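Local coordinates for membrane-associated lipoprotein (Ureaplasma parvum, PDB 3K63) that is of unknown molecular function but carries a Lipoprotein_17 domain, the part seen here, that may bind lipid, at residues S35-Y41 / I61-Y65; F70-N76 / S105-D111. All blocks are in the same frame, centred on the assembly; numbering follows the deposited sequence.

Contact 1 of 2, residues S35-Y41 / I61-Y65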
loop_
_atom_site.group_PDB
_atom_site.type_symbol
_atom_site.label_atom_id
_atom_site.label_comp_id
_atom_site.label_asym_id
_atom_site.label_seq_id
_atom_site.Cartn_x
_atom_site.Cartn_y
_atom_site.Cartn_z
ATOM N N SER A 35 5.842 8.721 3.295
ATOM C CA SER A 35 7.070 8.472 4.050
ATOM C C SER A 35 6.811 7.873 5.426
ATOM O O SER A 35 7.573 7.026 5.874
ATOM C CB SER A 35 7.907 9.756 4.159
ATOM O OG SER A 35 7.214 10.783 4.846
ATOM N N GLN A 36 5.745 8.298 6.095
ATOM C CA GLN A 36 5.403 7.745 7.407
ATOM C C GLN A 36 5.092 6.246 7.287
ATOM O O GLN A 36 5.544 5.437 8.097
ATOM C CB GLN A 36 4.175 8.455 7.997
ATOM C CG GLN A 36 4.371 9.927 8.342
ATOM C CD GLN A 36 3.077 10.583 8.757
ATOM O OE1 GLN A 36 2.255 10.974 7.915
ATOM N NE2 GLN A 36 2.870 10.680 10.065
ATOM N N ILE A 37 4.315 5.881 6.271
ATOM C CA ILE A 37 3.943 4.484 6.062
ATOM C C ILE A 37 5.168 3.625 5.730
ATOM O O ILE A 37 5.342 2.530 6.261
ATOM C CB ILE A 37 2.876 4.371 4.936
ATOM C CG1 ILE A 37 1.555 4.982 5.429
ATOM C CG2 ILE A 37 2.690 2.905 4.527
ATOM C CD1 ILE A 37 0.493 5.186 4.344
ATOM N N TYR A 38 6.016 4.146 4.854
ATOM C CA TYR A 38 7.235 3.469 4.435
ATOM C C TYR A 38 8.194 3.178 5.606
ATOM O O TYR A 38 8.880 2.162 5.622
ATOM C CB TYR A 38 7.943 4.349 3.415
ATOM C CG TYR A 38 9.292 3.839 2.953
ATOM C CD1 TYR A 38 9.397 2.973 1.873
ATOM C CD2 TYR A 38 10.459 4.242 3.586
ATOM C CE1 TYR A 38 10.640 2.523 1.431
ATOM C CE2 TYR A 38 11.698 3.804 3.160
ATOM C CZ TYR A 38 11.789 2.943 2.081
ATOM O OH TYR A 38 13.025 2.488 1.647
ATOM N N LYS A 39 8.232 4.078 6.586
ATOM C CA LYS A 39 9.127 3.940 7.733
ATOM C C LYS A 39 8.521 3.230 8.935
ATOM O O LYS A 39 9.198 3.006 9.945
ATOM C CB LYS A 39 9.623 5.331 8.161
ATOM C CG LYS A 39 10.537 5.961 7.138
ATOM C CD LYS A 39 11.030 7.333 7.528
ATOM C CE LYS A 39 12.190 7.726 6.595
ATOM N NZ LYS A 39 12.822 9.061 6.872
ATOM N N ASN A 40 7.253 2.859 8.824
ATOM C CA ASN A 40 6.598 2.220 9.949
ATOM C C ASN A 40 5.853 0.943 9.692
ATOM O O ASN A 40 5.258 0.414 10.614
ATOM C CB ASN A 40 5.654 3.216 10.629
ATOM C CG ASN A 40 6.396 4.371 11.240
ATOM O OD1 ASN A 40 7.048 4.236 12.279
ATOM N ND2 ASN A 40 6.326 5.516 10.584
ATOM N N TYR A 41 5.877 0.425 8.470
ATOM C CA TYR A 41 5.143 -0.804 8.230
ATOM C C TYR A 41 5.858 -2.026 8.810
ATOM O O TYR A 41 5.273 -3.109 8.915
ATOM C CB TYR A 41 4.848 -0.978 6.732
ATOM C CG TYR A 41 6.008 -1.351 5.848
ATOM C CD1 TYR A 41 6.397 -2.672 5.703
ATOM C CD2 TYR A 41 6.674 -0.385 5.097
ATOM C CE1 TYR A 41 7.419 -3.033 4.818
ATOM C CE2 TYR A 41 7.692 -0.728 4.212
ATOM C CZ TYR A 41 8.061 -2.050 4.070
ATOM O OH TYR A 41 9.050 -2.395 3.164
ATOM N N ILE A 61 3.582 -6.929 0.942
ATOM C CA ILE A 61 4.865 -7.311 1.521
ATOM C C ILE A 61 5.858 -6.137 1.623
ATOM O O ILE A 61 6.776 -6.175 2.456
ATOM C CB ILE A 61 5.473 -8.528 0.747
ATOM C CG1 ILE A 61 5.870 -8.134 -0.676
ATOM C CG2 ILE A 61 4.452 -9.646 0.687
ATOM C CD1 ILE A 61 6.483 -9.319 -1.485
ATOM N N ASN A 62 5.643 -5.098 0.804
ATOM C CA ASN A 62 6.503 -3.900 0.809
ATOM C C ASN A 62 5.797 -2.653 0.320
ATOM O O ASN A 62 4.932 -2.725 -0.546
ATOM C CB ASN A 62 7.737 -4.068 -0.077
ATOM C CG ASN A 62 8.688 -5.117 0.445
ATOM O OD1 ASN A 62 8.723 -6.239 -0.062
ATOM N ND2 ASN A 62 9.452 -4.771 1.479
ATOM N N PHE A 63 6.154 -1.516 0.896
ATOM C CA PHE A 63 5.620 -0.241 0.462
ATOM C C PHE A 63 6.853 0.425 -0.172
ATOM O O PHE A 63 7.931 0.469 0.428
ATOM C CB PHE A 63 5.137 0.578 1.652
ATOM C CG PHE A 63 3.773 0.187 2.160
ATOM C CD1 PHE A 63 2.628 0.528 1.454
ATOM C CD2 PHE A 63 3.633 -0.516 3.354
ATOM C CE1 PHE A 63 1.371 0.177 1.934
ATOM C CE2 PHE A 63 2.385 -0.865 3.831
ATOM C CZ PHE A 63 1.256 -0.522 3.121
ATOM N N LEU A 64 6.703 0.932 -1.386
ATOM C CA LEU A 64 7.815 1.577 -2.063
ATOM C C LEU A 64 7.398 2.916 -2.627
ATOM O O LEU A 64 6.235 3.111 -2.966
ATOM C CB LEU A 64 8.306 0.696 -3.197
ATOM C CG LEU A 64 8.830 -0.695 -2.840
ATOM C CD1 LEU A 64 8.989 -1.537 -4.106
ATOM C CD2 LEU A 64 10.143 -0.564 -2.087
ATOM N N TYR A 65 8.345 3.842 -2.720
ATOM C CA TYR A 65 8.068 5.156 -3.287
ATOM C C TYR A 65 8.007 4.902 -4.784
ATOM O O TYR A 65 8.838 4.169 -5.335
ATOM C CB TYR A 65 9.201 6.128 -2.975
ATOM C CG TYR A 65 9.345 6.415 -1.494
ATOM C CD1 TYR A 65 8.236 6.778 -0.719
ATOM C CD2 TYR A 65 10.588 6.354 -0.863
ATOM C CE1 TYR A 65 8.362 7.079 0.646
ATOM C CE2 TYR A 65 10.716 6.654 0.506
ATOM C CZ TYR A 65 9.598 7.021 1.242
ATOM O OH TYR A 65 9.721 7.383 2.564
#
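In this Lipoprotein_17 domain helix 34-40 packs on strand 56-64, an outer strand of the three-stranded antiparallel sheet; the short axes of 35-40 and 61-64 run 146° apart in direction and approach to 8.1 Å. Ser35 starts the contact, its CA 3.2 Å and its CB 3.4 Å from OH of Tyr65, with the CA near the plane of that ring, while its hydroxyl bonds to Glu112 and Asn74. Ile37 makes a CH-pi contact, its CG2 3.6 Å from the Phe63 ring centroid and 6° off the normal, beside Leu21 of strand 17-21. Tyr38 CA lies 5.7 Å from Phe63 CA. The Tyr38 ring stacks face-to-face on Tyr65, with centroids 4.4 Å apart and planes at 25°; its edge meets the strand backbone, Tyr38 CD1 lying 3.2 Å from O of Phe63. Tyr41 receives the edge of Phe63 on its face in an offset edge-to-face pair, centroids 5.3 Å apart and planes at 65°. Its hydroxyl reaches Asn62, which with Ile61 forms a classic beta bulge opposite Ser82: Asn62 ND2 donates to Tyr41 OH at 2.9 Å, with an N-H...O angle of 159°.

Contact 2 of 2, residues F70-N76 / S105-D111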
loop_
_atom_site.group_PDB
_atom_site.type_symbol
_atom_site.label_atom_id
_atom_site.label_comp_id
_atom_site.label_asym_id
_atom_site.label_seq_id
_atom_site.Cartn_x
_atom_site.Cartn_y
_atom_site.Cartn_z
ATOM N N PHE A 70 11.286 9.594 -1.192
ATOM C CA PHE A 70 10.164 10.175 -0.447
ATOM C C PHE A 70 9.596 11.526 -0.922
ATOM O O PHE A 70 8.376 11.687 -0.998
ATOM C CB PHE A 70 10.544 10.298 1.031
ATOM C CG PHE A 70 11.304 11.560 1.368
ATOM C CD1 PHE A 70 12.685 11.632 1.212
ATOM C CD2 PHE A 70 10.626 12.673 1.865
ATOM C CE1 PHE A 70 13.380 12.793 1.557
ATOM C CE2 PHE A 70 11.310 13.836 2.211
ATOM C CZ PHE A 70 12.689 13.898 2.057
ATOM N N GLY A 71 10.452 12.501 -1.228
ATOM C CA GLY A 71 9.935 13.792 -1.664
ATOM C C GLY A 71 8.932 13.684 -2.802
ATOM O O GLY A 71 7.865 14.304 -2.786
ATOM N N SER A 72 9.283 12.869 -3.790
ATOM C CA SER A 72 8.439 12.652 -4.966
ATOM C C SER A 72 7.100 12.027 -4.574
ATOM O O SER A 72 6.041 12.403 -5.081
ATOM C CB SER A 72 9.169 11.739 -5.958
ATOM O OG SER A 72 8.466 11.641 -7.183
ATOM N N ALA A 73 7.165 11.070 -3.659
ATOM C CA ALA A 73 5.981 10.380 -3.180
ATOM C C ALA A 73 5.141 11.286 -2.279
ATOM O O ALA A 73 3.916 11.317 -2.393
ATOM C CB ALA A 73 6.394 9.121 -2.434
ATOM N N ASN A 74 5.796 12.019 -1.386
ATOM C CA ASN A 74 5.076 12.904 -0.483
ATOM C C ASN A 74 4.335 14.014 -1.233
ATOM O O ASN A 74 3.307 14.495 -0.771
ATOM C CB ASN A 74 6.037 13.501 0.558
ATOM C CG ASN A 74 6.330 12.538 1.699
ATOM O OD1 ASN A 74 5.797 11.425 1.743
ATOM N ND2 ASN A 74 7.167 12.966 2.632
ATOM N N LYS A 75 4.851 14.412 -2.393
ATOM C CA LYS A 75 4.208 15.457 -3.193
ATOM C C LYS A 75 2.907 14.964 -3.823
ATOM O O LYS A 75 1.923 15.703 -3.872
ATOM C CB LYS A 75 5.150 15.962 -4.293
ATOM C CG LYS A 75 6.156 17.015 -3.833
ATOM C CD LYS A 75 7.223 17.262 -4.886
ATOM C CE LYS A 75 8.486 17.824 -4.248
ATOM N NZ LYS A 75 9.677 17.751 -5.151
ATOM N N ASN A 76 2.905 13.716 -4.295
ATOM C CA ASN A 76 1.726 13.115 -4.932
ATOM C C ASN A 76 0.884 12.271 -3.969
ATOM O O ASN A 76 -0.127 11.707 -4.371
ATOM C CB ASN A 76 2.151 12.217 -6.100
ATOM C CG ASN A 76 3.061 12.920 -7.087
ATOM O OD1 ASN A 76 4.001 12.319 -7.616
ATOM N ND2 ASN A 76 2.782 14.192 -7.354
ATOM N N SER A 105 -0.349 14.520 1.609
ATOM C CA SER A 105 0.730 15.098 0.798
ATOM C C SER A 105 0.957 16.568 1.143
ATOM O O SER A 105 0.121 17.201 1.788
ATOM C CB SER A 105 0.384 14.986 -0.683
ATOM O OG SER A 105 -0.782 15.738 -0.968
ATOM N N ASN A 106 2.110 17.088 0.738
ATOM C CA ASN A 106 2.450 18.484 0.955
ATOM C C ASN A 106 3.225 18.863 -0.303
ATOM O O ASN A 106 4.073 18.098 -0.773
ATOM C CB ASN A 106 3.289 18.661 2.234
ATOM C CG ASN A 106 4.784 18.620 1.987
ATOM O OD1 ASN A 106 5.385 17.550 1.869
ATOM N ND2 ASN A 106 5.401 19.804 1.925
ATOM N N PRO A 107 2.948 20.050 -0.860
ATOM C CA PRO A 107 3.575 20.584 -2.077
ATOM C C PRO A 107 5.095 20.489 -2.263
ATOM O O PRO A 107 5.558 20.443 -3.396
ATOM C CB PRO A 107 3.068 22.020 -2.108
ATOM C CG PRO A 107 3.056 22.366 -0.652
ATOM C CD PRO A 107 2.411 21.147 -0.036
ATOM N N TYR A 108 5.869 20.435 -1.184
ATOM C CA TYR A 108 7.317 20.339 -1.327
ATOM C C TYR A 108 7.886 18.954 -1.022
ATOM O O TYR A 108 9.078 18.700 -1.227
ATOM C CB TYR A 108 8.011 21.370 -0.432
ATOM C CG TYR A 108 7.467 22.763 -0.574
ATOM C CD1 TYR A 108 7.168 23.277 -1.831
ATOM C CD2 TYR A 108 7.266 23.576 0.541
ATOM C CE1 TYR A 108 6.686 24.564 -1.982
ATOM C CE2 TYR A 108 6.784 24.870 0.402
ATOM C CZ TYR A 108 6.498 25.359 -0.863
ATOM O OH TYR A 108 6.046 26.649 -1.007
ATOM N N GLY A 109 7.046 18.074 -0.490
ATOM C CA GLY A 109 7.491 16.729 -0.183
ATOM C C GLY A 109 8.210 16.573 1.143
ATOM O O GLY A 109 8.778 15.526 1.424
ATOM N N VAL A 110 8.208 17.615 1.960
ATOM C CA VAL A 110 8.877 17.538 3.254
ATOM C C VAL A 110 8.212 16.427 4.071
ATOM O O VAL A 110 7.004 16.256 3.979
ATOM C CB VAL A 110 8.781 18.905 3.994
ATOM C CG1 VAL A 110 7.353 19.407 3.947
ATOM C CG2 VAL A 110 9.254 18.772 5.435
ATOM N N ASP A 111 8.982 15.667 4.852
ATOM C CA ASP A 111 8.404 14.574 5.641
ATOM C C ASP A 111 7.979 14.962 7.059
ATOM O O ASP A 111 8.194 16.094 7.497
ATOM C CB ASP A 111 9.365 13.374 5.703
ATOM C CG ASP A 111 10.612 13.655 6.530
ATOM O OD1 ASP A 111 10.691 14.734 7.160
ATOM O OD2 ASP A 111 11.517 12.784 6.559
#
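Helix 70-76 meets an irregular segment, and the two backbones nearly touch: the CA atoms of Gly71 and Gly109 are 4.1 Å apart. Near the C-terminal end of the helix, Asn106 N donates to Asn74 O (3.2 Å, 151°). Two CA-H...O contacts add to this, Lys75 CA to Asn106 O and Gly109 CA to Gly71 O, each 3.6 Å. Between these points the chain folds as a type I beta turn from Asn106 to Gly109, closed by Gly109 N bonding to Asn106 O at 3.0 Å; this turn lies in the loop after strand 93-100 and packs against helix 70-76 of the domain. Gly109 is required twice over: its phi/psi of 83/9° would jam a CB against the preceding carbonyl, and an ideal CB would sit 2.5 Å from Gly71 O. Among the side chains, Asn74 ND2 donates to Gly109 O (3.3 Å, 153°) and also bonds to Ser35 of helix 34-40. Lys75 lies along the turn with its aliphatic part, CG 3.5 Å from Pro107 O and CE 3.2 Å from Tyr108 O. Phe70 CE2 approaches Gly109 O to 3.1 Å and Asp111 CB to 4.0 Å; Asp111 OD1 bonds to Asn113 N and Thr115 N.

Overall arrangement
The centres of contacts 1 and 2 lie 14 Å apart, and the contacts follow in series along the chain, helix 70-76 coming next after strand 56-64. Contact 1 is the more central, 8 Å from the chain centre against 16 Å, and joins a helix to the three-stranded sheet mainly through aromatic rings. Contact 2, with five of twelve touching residues exposed, pairs a different helix with a loop after the last strand and relies more on backbone polar atoms. They touch directly: Ser35 OG and Asn74 ND2 are 3.1 Å apart, a probable hydrogen bond, and Tyr65 CD1 packs 3.4 Å from Ala73 CB. Tyr65 thus borders both helices.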